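Local coordinates for protein anaerobically-induced outer membrane porin OprE (Pseudomonas aeruginosa, PDB 4FRX) that probably acts as a porin, a beta-barrel channel through which small solutes cross the outer membrane, at residues Thr18-Tyr23 with Gly44-Tyr49; Gln223-Leu228 with Asp242-Asp247; Asn281-Gly286 with Gln302-Asp307. All blocks are in the same frame, centred on the assembly; numbering follows the deposited sequence.

Interaction 1. Residues Thr18-Tyr23 with Gly44-Tyr49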
loop_
_atom_site.group_PDB
_atom_site.type_symbol
_atom_site.label_atom_id
_atom_site.label_comp_id
_atom_site.label_asym_id
_atom_site.label_seq_id
_atom_site.Cartn_x
_atom_site.Cartn_y
_atom_site.Cartn_z
ATOM N N THR A 18 -19.629 0.627 -0.585
ATOM C CA THR A 18 -18.935 1.690 -1.288
ATOM C C THR A 18 -19.087 1.486 -2.796
ATOM O O THR A 18 -18.979 0.373 -3.301
ATOM C CB THR A 18 -17.460 1.769 -0.857
ATOM O OG1 THR A 18 -17.408 2.192 0.511
ATOM C CG2 THR A 18 -16.682 2.766 -1.713
ATOM N N LEU A 19 -19.403 2.566 -3.498
ATOM C CA LEU A 19 -19.604 2.524 -4.929
ATOM C C LEU A 19 -18.436 3.298 -5.470
ATOM O O LEU A 19 -18.185 4.418 -5.024
ATOM C CB LEU A 19 -20.918 3.219 -5.313
ATOM C CG LEU A 19 -22.192 2.642 -4.708
ATOM C CD1 LEU A 19 -23.406 3.448 -5.152
ATOM C CD2 LEU A 19 -22.347 1.195 -5.118
ATOM N N ARG A 20 -17.696 2.689 -6.385
ATOM C CA ARG A 20 -16.511 3.337 -6.940
ATOM C C ARG A 20 -16.537 3.322 -8.457
ATOM O O ARG A 20 -16.455 2.268 -9.082
ATOM C CB ARG A 20 -15.227 2.653 -6.451
ATOM C CG ARG A 20 -13.940 3.370 -6.892
ATOM C CD ARG A 20 -12.681 2.603 -6.496
ATOM N NE ARG A 20 -12.503 2.600 -5.040
ATOM C CZ ARG A 20 -11.573 1.894 -4.402
ATOM N NH1 ARG A 20 -10.730 1.139 -5.090
ATOM N NH2 ARG A 20 -11.485 1.942 -3.074
ATOM N N ASN A 21 -16.628 4.496 -9.058
ATOM C CA ASN A 21 -16.522 4.555 -10.498
ATOM C C ASN A 21 -15.099 4.976 -10.835
ATOM O O ASN A 21 -14.674 6.068 -10.463
ATOM C CB ASN A 21 -17.554 5.523 -11.075
ATOM C CG ASN A 21 -17.624 5.457 -12.583
ATOM O OD1 ASN A 21 -16.892 6.153 -13.273
ATOM N ND2 ASN A 21 -18.508 4.609 -13.102
ATOM N N PHE A 22 -14.365 4.095 -11.516
ATOM C CA PHE A 22 -12.922 4.252 -11.707
ATOM C C PHE A 22 -12.507 4.262 -13.169
ATOM O O PHE A 22 -12.695 3.287 -13.898
ATOM C CB PHE A 22 -12.151 3.143 -10.969
ATOM C CG PHE A 22 -10.658 3.283 -11.053
ATOM C CD1 PHE A 22 -9.971 4.078 -10.139
ATOM C CD2 PHE A 22 -9.939 2.632 -12.045
ATOM C CE1 PHE A 22 -8.589 4.224 -10.221
ATOM C CE2 PHE A 22 -8.563 2.773 -12.138
ATOM C CZ PHE A 22 -7.883 3.570 -11.217
ATOM N N TYR A 23 -11.923 5.377 -13.585
ATOM C CA TYR A 23 -11.447 5.523 -14.938
ATOM C C TYR A 23 -9.928 5.718 -14.915
ATOM O O TYR A 23 -9.418 6.500 -14.123
ATOM C CB TYR A 23 -12.128 6.728 -15.580
ATOM C CG TYR A 23 -11.551 7.067 -16.924
ATOM C CD1 TYR A 23 -11.963 6.394 -18.069
ATOM C CD2 TYR A 23 -10.580 8.055 -17.052
ATOM C CE1 TYR A 23 -11.425 6.703 -19.304
ATOM C CE2 TYR A 23 -10.042 8.367 -18.275
ATOM C CZ TYR A 23 -10.465 7.692 -19.395
ATOM O OH TYR A 23 -9.909 8.019 -20.605
ATOM N N GLY A 44 -17.369 -0.258 -9.548
ATOM C CA GLY A 44 -17.033 -1.207 -8.501
ATOM C C GLY A 44 -18.021 -1.145 -7.349
ATOM O O GLY A 44 -18.599 -0.094 -7.077
ATOM N N PHE A 45 -18.215 -2.280 -6.682
ATOM C CA PHE A 45 -19.117 -2.365 -5.552
ATOM C C PHE A 45 -18.342 -3.085 -4.464
ATOM O O PHE A 45 -17.823 -4.190 -4.672
ATOM C CB PHE A 45 -20.369 -3.176 -5.893
ATOM C CG PHE A 45 -21.116 -2.687 -7.102
ATOM C CD1 PHE A 45 -20.690 -3.024 -8.381
ATOM C CD2 PHE A 45 -22.276 -1.932 -6.961
ATOM C CE1 PHE A 45 -21.387 -2.598 -9.515
ATOM C CE2 PHE A 45 -22.976 -1.490 -8.096
ATOM C CZ PHE A 45 -22.526 -1.831 -9.371
ATOM N N ILE A 46 -18.242 -2.442 -3.311
ATOM C CA ILE A 46 -17.472 -2.984 -2.202
ATOM C C ILE A 46 -18.401 -3.037 -1.013
ATOM O O ILE A 46 -18.763 -2.006 -0.452
ATOM C CB ILE A 46 -16.267 -2.096 -1.878
ATOM C CG1 ILE A 46 -15.350 -2.001 -3.102
ATOM C CG2 ILE A 46 -15.544 -2.627 -0.641
ATOM C CD1 ILE A 46 -14.608 -0.687 -3.220
ATOM N N LEU A 47 -18.805 -4.248 -0.650
ATOM C CA LEU A 47 -19.763 -4.444 0.422
ATOM C C LEU A 47 -19.089 -5.104 1.627
ATOM O O LEU A 47 -18.635 -6.243 1.545
ATOM C CB LEU A 47 -20.914 -5.291 -0.105
ATOM C CG LEU A 47 -21.987 -5.816 0.836
ATOM C CD1 LEU A 47 -22.614 -4.693 1.627
ATOM C CD2 LEU A 47 -23.036 -6.530 -0.004
ATOM N N ASN A 48 -19.001 -4.370 2.737
ATOM C CA ASN A 48 -18.374 -4.904 3.946
ATOM C C ASN A 48 -19.470 -5.252 4.933
ATOM O O ASN A 48 -20.427 -4.504 5.060
ATOM C CB ASN A 48 -17.471 -3.867 4.612
ATOM C CG ASN A 48 -16.507 -3.212 3.655
ATOM O OD1 ASN A 48 -16.873 -2.315 2.897
ATOM N ND2 ASN A 48 -15.252 -3.622 3.719
ATOM N N TYR A 49 -19.341 -6.385 5.617
ATOM C CA TYR A 49 -20.229 -6.711 6.719
ATOM C C TYR A 49 -19.332 -7.055 7.893
ATOM O O TYR A 49 -18.321 -7.723 7.720
ATOM C CB TYR A 49 -21.159 -7.877 6.370
ATOM C CG TYR A 49 -21.773 -8.540 7.583
ATOM C CD1 TYR A 49 -22.867 -7.981 8.232
ATOM C CD2 TYR A 49 -21.239 -9.717 8.095
ATOM C CE1 TYR A 49 -23.413 -8.583 9.354
ATOM C CE2 TYR A 49 -21.786 -10.328 9.209
ATOM C CZ TYR A 49 -22.862 -9.756 9.833
ATOM O OH TYR A 49 -23.386 -10.374 10.941
#
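Thr18, Leu19 and Arg20 pair with Ile46, Phe45 and Gly44 in a short antiparallel strand contact within the first hairpin of the barrel, formed by strands 17-28 and 37-50. Thr18-Ile46 is a hydrogen-bonded pair, with Thr18 N reaching Ile46 O at 2.8 Å and Ile46 N returning to Thr18 O at 2.9 Å. Two residues on, Arg20 and Gly44 make the next such pair. There Gly44 N meets Arg20 O at 2.7 Å, while Arg20 N donates to Gly44 O at 3.0 Å. Between them Leu19 and Phe45 form a non-hydrogen-bonded pair. With CG beside the backbone N in both residues, CD2 of Leu19 comes to 3.6 Å from CD2 of Phe45 at an oblique approach to the ring. Detergent lies against Phe45 and Leu47, consistent with this being the membrane-facing side of a porin barrel of the OprD family. Strand 17-28 also pairs on its other edge with strand 423-434, so the ring of strands closes here. Thr18, Arg20 and Ile46 lie on the opposite side of the sheet. The Arg20 chain leaves with CG anti to the backbone N (chi1 -174°) and bends at chi3, which brings one face of the guanidinium against Ile46 CD1, offset toward the rim and 4.1 Å from Arg20 NH2. Arg20 NH1 forms a salt bridge with Asp135 and also bonds Arg137 O, and Thr18 OG1 is hydrogen-bonded to Thr433 OG1 of the last strand.

Interaction 2. Residues Gln223-Leu228 with Asp242-Asp247. With C8E ((hydroxyethyloxy)tri(ethyloxy)octane), chain F.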
loop_
_atom_site.group_PDB
_atom_site.type_symbol
_atom_site.label_atom_id
_atom_site.label_comp_id
_atom_site.label_asym_id
_atom_site.label_seq_id
_atom_site.Cartn_x
_atom_site.Cartn_y
_atom_site.Cartn_z
ATOM N N GLN A 223 12.986 -8.162 7.341
ATOM C CA GLN A 223 12.983 -6.725 7.257
ATOM C C GLN A 223 12.614 -6.142 8.597
ATOM O O GLN A 223 11.616 -6.546 9.182
ATOM C CB GLN A 223 11.981 -6.296 6.202
ATOM C CG GLN A 223 11.801 -4.801 6.065
ATOM C CD GLN A 223 10.957 -4.485 4.860
ATOM O OE1 GLN A 223 9.730 -4.426 4.939
ATOM N NE2 GLN A 223 11.607 -4.316 3.727
ATOM N N HIS A 224 13.453 -5.240 9.097
ATOM C CA HIS A 224 13.159 -4.476 10.304
ATOM C C HIS A 224 12.893 -3.022 9.942
ATOM O O HIS A 224 13.519 -2.484 9.032
ATOM C CB HIS A 224 14.339 -4.526 11.265
ATOM C CG HIS A 224 14.694 -5.905 11.708
ATOM N ND1 HIS A 224 14.216 -6.452 12.877
ATOM C CD2 HIS A 224 15.491 -6.848 11.149
ATOM C CE1 HIS A 224 14.696 -7.677 13.016
ATOM N NE2 HIS A 224 15.474 -7.940 11.985
ATOM N N PHE A 225 11.963 -2.395 10.660
ATOM C CA PHE A 225 11.594 -1.009 10.434
ATOM C C PHE A 225 11.541 -0.279 11.774
ATOM O O PHE A 225 10.980 -0.795 12.732
ATOM C CB PHE A 225 10.198 -0.955 9.815
ATOM C CG PHE A 225 9.571 0.412 9.820
ATOM C CD1 PHE A 225 9.912 1.348 8.860
ATOM C CD2 PHE A 225 8.607 0.757 10.772
ATOM C CE1 PHE A 225 9.314 2.608 8.844
ATOM C CE2 PHE A 225 8.019 2.012 10.771
ATOM C CZ PHE A 225 8.364 2.943 9.796
ATOM N N LEU A 226 12.109 0.918 11.826
ATOM C CA LEU A 226 11.892 1.853 12.925
ATOM C C LEU A 226 11.263 3.113 12.344
ATOM O O LEU A 226 11.575 3.498 11.213
ATOM C CB LEU A 226 13.215 2.202 13.622
ATOM C CG LEU A 226 13.880 1.052 14.383
ATOM C CD1 LEU A 226 15.337 1.398 14.719
ATOM C CD2 LEU A 226 13.094 0.686 15.636
ATOM N N GLY A 227 10.375 3.748 13.109
ATOM C CA GLY A 227 9.696 4.942 12.646
ATOM C C GLY A 227 9.465 5.946 13.769
ATOM O O GLY A 227 9.383 5.590 14.938
ATOM N N LEU A 228 9.338 7.213 13.406
ATOM C CA LEU A 228 9.003 8.233 14.381
ATOM C C LEU A 228 8.110 9.220 13.676
ATOM O O LEU A 228 8.365 9.569 12.531
ATOM C CB LEU A 228 10.285 8.907 14.889
ATOM C CG LEU A 228 10.264 10.183 15.739
ATOM C CD1 LEU A 228 11.522 10.222 16.589
ATOM C CD2 LEU A 228 10.176 11.449 14.898
ATOM N N ASP A 242 8.640 13.063 9.990
ATOM C CA ASP A 242 8.328 11.675 9.690
ATOM C C ASP A 242 9.653 11.019 9.343
ATOM O O ASP A 242 10.239 11.331 8.312
ATOM C CB ASP A 242 7.336 11.652 8.520
ATOM C CG ASP A 242 7.008 10.250 8.012
ATOM O OD1 ASP A 242 7.866 9.343 8.045
ATOM O OD2 ASP A 242 5.867 10.067 7.540
ATOM N N LEU A 243 10.124 10.127 10.217
ATOM C CA LEU A 243 11.414 9.444 10.023
ATOM C C LEU A 243 11.205 7.947 9.892
ATOM O O LEU A 243 10.385 7.357 10.602
ATOM C CB LEU A 243 12.369 9.717 11.185
ATOM C CG LEU A 243 12.563 11.164 11.614
ATOM C CD1 LEU A 243 13.603 11.241 12.733
ATOM C CD2 LEU A 243 12.999 12.001 10.422
ATOM N N ARG A 244 11.940 7.336 8.972
ATOM C CA ARG A 244 11.801 5.910 8.697
ATOM C C ARG A 244 13.171 5.310 8.410
ATOM O O ARG A 244 14.023 5.943 7.779
ATOM C CB ARG A 244 10.875 5.662 7.500
ATOM C CG ARG A 244 9.532 6.363 7.580
ATOM C CD ARG A 244 8.637 6.025 6.403
ATOM N NE ARG A 244 7.435 6.853 6.406
ATOM C CZ ARG A 244 6.461 6.761 5.508
ATOM N NH1 ARG A 244 6.551 5.874 4.528
ATOM N NH2 ARG A 244 5.408 7.567 5.583
ATOM N N ALA A 245 13.366 4.090 8.890
ATOM C CA ALA A 245 14.602 3.355 8.706
ATOM C C ALA A 245 14.205 1.899 8.496
ATOM O O ALA A 245 13.503 1.343 9.332
ATOM C CB ALA A 245 15.454 3.480 9.951
ATOM N N PHE A 246 14.628 1.298 7.385
ATOM C CA PHE A 246 14.371 -0.121 7.109
ATOM C C PHE A 246 15.702 -0.843 6.941
ATOM O O PHE A 246 16.587 -0.346 6.255
ATOM C CB PHE A 246 13.633 -0.311 5.780
ATOM C CG PHE A 246 12.158 0.015 5.798
ATOM C CD1 PHE A 246 11.217 -0.966 6.101
ATOM C CD2 PHE A 246 11.705 1.259 5.391
ATOM C CE1 PHE A 246 9.848 -0.688 6.056
ATOM C CE2 PHE A 246 10.342 1.544 5.349
ATOM C CZ PHE A 246 9.413 0.557 5.674
ATOM N N ASP A 247 15.854 -2.024 7.528
ATOM C CA ASP A 247 16.998 -2.862 7.177
ATOM C C ASP A 247 16.430 -4.154 6.606
ATOM O O ASP A 247 15.686 -4.851 7.287
ATOM C CB ASP A 247 17.835 -3.197 8.397
ATOM C CG ASP A 247 19.035 -4.053 8.052
ATOM O OD1 ASP A 247 20.031 -3.491 7.574
ATOM O OD2 ASP A 247 18.968 -5.289 8.229
HETATM C C3 C8E F . 12.301 3.647 18.375
HETATM C C4 C8E F . 12.584 5.021 17.761
HETATM C C5 C8E F . 12.520 4.994 16.237
HETATM C C6 C8E F . 13.693 5.708 15.575
HETATM C C7 C8E F . 13.246 6.783 14.587
HETATM C C8 C8E F . 13.272 6.310 13.134
HETATM O O9 C8E F . 14.434 6.778 12.475
HETATM O O18 C8E F . 23.145 5.225 12.695
HETATM C C19 C8E F . 24.513 5.378 12.407
HETATM C C20 C8E F . 24.503 5.758 10.949
HETATM O O21 C8E F . 25.092 7.025 10.844
#
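His224 to Leu228 run antiparallel to Leu243 to Asp247, 166° between strand directions, with three hydrogen-bonded pairs, His224-Asp247, Leu226-Ala245 and Leu228-Leu243, each closed by two N-H...O bonds of 2.8 to 3.0 Å. Phe225 and Phe246 form a non-hydrogen-bonded pair on the face that carries Arg244; Gly227 and Arg244 form the next. The two phenyl rings are inclined at 46°, and CD1 of Phe225 sits over one face of the Phe246 ring, offset toward its rim, 3.3 Å from Phe246 CZ. At its edge the Phe225 ring receives CB of Arg244, 3.7 Å from CE1, and it covers Gly227, whose CA lies 3.7 Å from Phe225 CZ. This is a barrel-wall hairpin of the OprD porin family; Pro129 and Phe310, from loops, pack on the two rings, which suits a pore-side face. Arg244, extended from CG to NE, grips Asp242 side-on in a salt bridge, NE to OD1 at 3.0 Å and NH2 to OD2 at 3.2 Å. On the opposite face of the sheet, Leu228 and Leu243 lie side by side, CD2 4.1 Å from CD1, and the alkyl chain of a detergent molecule rests on this leucine-rich surface, its C7 touching Leu228 CB.

Interaction 3. Residues Asn281-Gly286 with Gln302-Asp307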
loop_
_atom_site.group_PDB
_atom_site.type_symbol
_atom_site.label_atom_id
_atom_site.label_comp_id
_atom_site.label_asym_id
_atom_site.label_seq_id
_atom_site.Cartn_x
_atom_site.Cartn_y
_atom_site.Cartn_z
ATOM N N ASN A 281 19.350 -4.369 1.355
ATOM C CA ASN A 281 18.905 -2.991 1.214
ATOM C C ASN A 281 18.722 -2.298 2.571
ATOM O O ASN A 281 18.160 -2.865 3.511
ATOM C CB ASN A 281 17.595 -2.940 0.409
ATOM C CG ASN A 281 17.103 -1.515 0.155
ATOM O OD1 ASN A 281 17.372 -0.933 -0.891
ATOM N ND2 ASN A 281 16.369 -0.962 1.103
ATOM N N ARG A 282 19.258 -1.091 2.669
ATOM C CA ARG A 282 19.021 -0.223 3.810
ATOM C C ARG A 282 18.375 1.058 3.292
ATOM O O ARG A 282 18.888 1.686 2.378
ATOM C CB ARG A 282 20.334 0.073 4.556
ATOM C CG ARG A 282 20.983 -1.167 5.175
ATOM C CD ARG A 282 22.314 -0.863 5.862
ATOM N NE ARG A 282 23.368 -0.443 4.937
ATOM C CZ ARG A 282 23.718 0.826 4.735
ATOM N NH1 ARG A 282 23.101 1.802 5.386
ATOM N NH2 ARG A 282 24.684 1.119 3.883
ATOM N N ALA A 283 17.224 1.429 3.859
ATOM C CA ALA A 283 16.493 2.612 3.402
ATOM C C ALA A 283 16.343 3.566 4.590
ATOM O O ALA A 283 16.066 3.124 5.690
ATOM C CB ALA A 283 15.134 2.207 2.918
ATOM N N PHE A 284 16.549 4.857 4.385
ATOM C CA PHE A 284 16.381 5.845 5.451
ATOM C C PHE A 284 15.692 7.069 4.868
ATOM O O PHE A 284 16.053 7.513 3.793
ATOM C CB PHE A 284 17.736 6.265 6.040
ATOM C CG PHE A 284 17.632 7.386 7.047
ATOM C CD1 PHE A 284 17.214 7.131 8.347
ATOM C CD2 PHE A 284 17.938 8.691 6.693
ATOM C CE1 PHE A 284 17.108 8.156 9.277
ATOM C CE2 PHE A 284 17.831 9.721 7.617
ATOM C CZ PHE A 284 17.417 9.449 8.910
ATOM N N SER A 285 14.706 7.615 5.567
ATOM C CA SER A 285 14.064 8.812 5.047
ATOM C C SER A 285 13.633 9.772 6.143
ATOM O O SER A 285 13.387 9.362 7.276
ATOM C CB SER A 285 12.865 8.452 4.187
ATOM O OG SER A 285 11.834 7.918 4.992
ATOM N N GLY A 286 13.572 11.051 5.781
ATOM C CA GLY A 286 13.072 12.112 6.642
ATOM C C GLY A 286 12.149 12.966 5.794
ATOM O O GLY A 286 12.524 13.385 4.699
ATOM N N GLN A 302 15.184 10.594 0.823
ATOM C CA GLN A 302 15.266 9.167 1.061
ATOM C C GLN A 302 16.548 8.615 0.442
ATOM O O GLN A 302 16.874 8.945 -0.682
ATOM C CB GLN A 302 14.077 8.492 0.395
ATOM C CG GLN A 302 14.065 6.982 0.525
ATOM C CD GLN A 302 12.799 6.418 -0.046
ATOM O OE1 GLN A 302 11.767 6.400 0.621
ATOM N NE2 GLN A 302 12.850 6.009 -1.317
ATOM N N ILE A 303 17.241 7.757 1.182
ATOM C CA ILE A 303 18.473 7.156 0.711
ATOM C C ILE A 303 18.360 5.632 0.752
ATOM O O ILE A 303 18.059 5.067 1.797
ATOM C CB ILE A 303 19.649 7.589 1.607
ATOM C CG1 ILE A 303 19.807 9.113 1.556
ATOM C CG2 ILE A 303 20.939 6.850 1.211
ATOM C CD1 ILE A 303 20.790 9.649 2.585
ATOM N N LEU A 304 18.606 4.975 -0.383
ATOM C CA LEU A 304 18.662 3.516 -0.442
ATOM C C LEU A 304 20.088 3.077 -0.667
ATOM O O LEU A 304 20.707 3.483 -1.647
ATOM C CB LEU A 304 17.851 2.988 -1.623
ATOM C CG LEU A 304 16.393 3.415 -1.697
ATOM C CD1 LEU A 304 15.649 2.504 -2.680
ATOM C CD2 LEU A 304 15.775 3.346 -0.332
ATOM N N ASN A 305 20.599 2.227 0.215
ATOM C CA ASN A 305 21.950 1.666 0.050
ATOM C C ASN A 305 21.870 0.152 0.017
ATOM O O ASN A 305 20.907 -0.434 0.535
ATOM C CB ASN A 305 22.861 2.108 1.200
ATOM C CG ASN A 305 23.284 3.563 1.088
ATOM O OD1 ASN A 305 23.496 4.073 -0.009
ATOM N ND2 ASN A 305 23.436 4.226 2.224
ATOM N N GLY A 306 22.869 -0.485 -0.589
ATOM C CA GLY A 306 22.864 -1.933 -0.757
ATOM C C GLY A 306 22.632 -2.324 -2.212
ATOM O O GLY A 306 22.221 -1.497 -3.036
ATOM N N ASP A 307 22.864 -3.593 -2.525
ATOM C CA ASP A 307 22.745 -4.084 -3.893
ATOM C C ASP A 307 21.325 -4.396 -4.363
ATOM O O ASP A 307 21.097 -4.539 -5.557
ATOM C CB ASP A 307 23.562 -5.364 -4.075
ATOM C CG ASP A 307 25.045 -5.137 -3.945
ATOM O OD1 ASP A 307 25.492 -3.981 -4.125
ATOM O OD2 ASP A 307 25.760 -6.127 -3.667
HETATM O O HOH W 1 10.718 6.265 3.074
#
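Arg282 and Asn305 exchange two backbone hydrogen bonds, Arg282 N to Asn305 O and Asn305 N to Arg282 O, both 2.8 Å and close to straight. Phe284 and Ile303 repeat the pattern, with Phe284 N on Ile303 O at 3.0 Å and Ile303 N on Phe284 O at 2.9 Å. These bonds zip together the antiparallel strands 280-292 and 295-305, a hairpin in the barrel wall. Asn305 O also receives the CA-H of Asn281. On the face of Ala283 and Ser285 a water joins the strands through side chains: it donates to Gln302 OE1 at 2.7 Å and hydrogen-bonds Ser285 OG at 2.8 Å. Ser285 OG stands between its backbone N and carbonyl carbon (chi1 69°), while Gln302, its chain extended beyond CG, carries its amide out to the same water. The other end of the amide, Gln302 NE2, is held by Thr327 OG1. Below these polar tips the chains touch by carbon, CB of Ser285 lying 4.0 Å from CB of Gln302. Next along, CD2 of Leu304 presses on the methyl of Ala283, 3.5 Å from its CB. On the other side of the sheet Asn305 OD1 is bonded to Arg340 NH1; the Arg282 guanidinium lies over Asn305 CB, but as one of two modelled conformers, which makes that contact doubtful. The strand ends after Asn305, and Gly306 turns with a positive phi of 108°, consistent with its lack of a side chain. Pairing thus rests on main-chain bonds, while on the Ser285-Gln302 face a buried serine and a buried glutamine are satisfied by a shared water and Thr327.

From the N terminus, interaction 1 closes first, a loop of 20 residues within hairpin 17-50. Interaction 2 follows with 13 residues between its segments, in hairpin 221-250, and interaction 3 with 15, in hairpin 280-305. The three loops come in series; none nests in or crosses another. Interaction 1 lies on the far side of the chain's centre, its centre about 33 Å from that of interaction 2 and about 36 Å from that of interaction 3. Interactions 2 and 3 are adjacent: strands 237-250 and 280-292 are neighbours, with probable backbone bonds Arg244 O to Ser285 N and Phe246 N to Ala283 O, making one run of four strands.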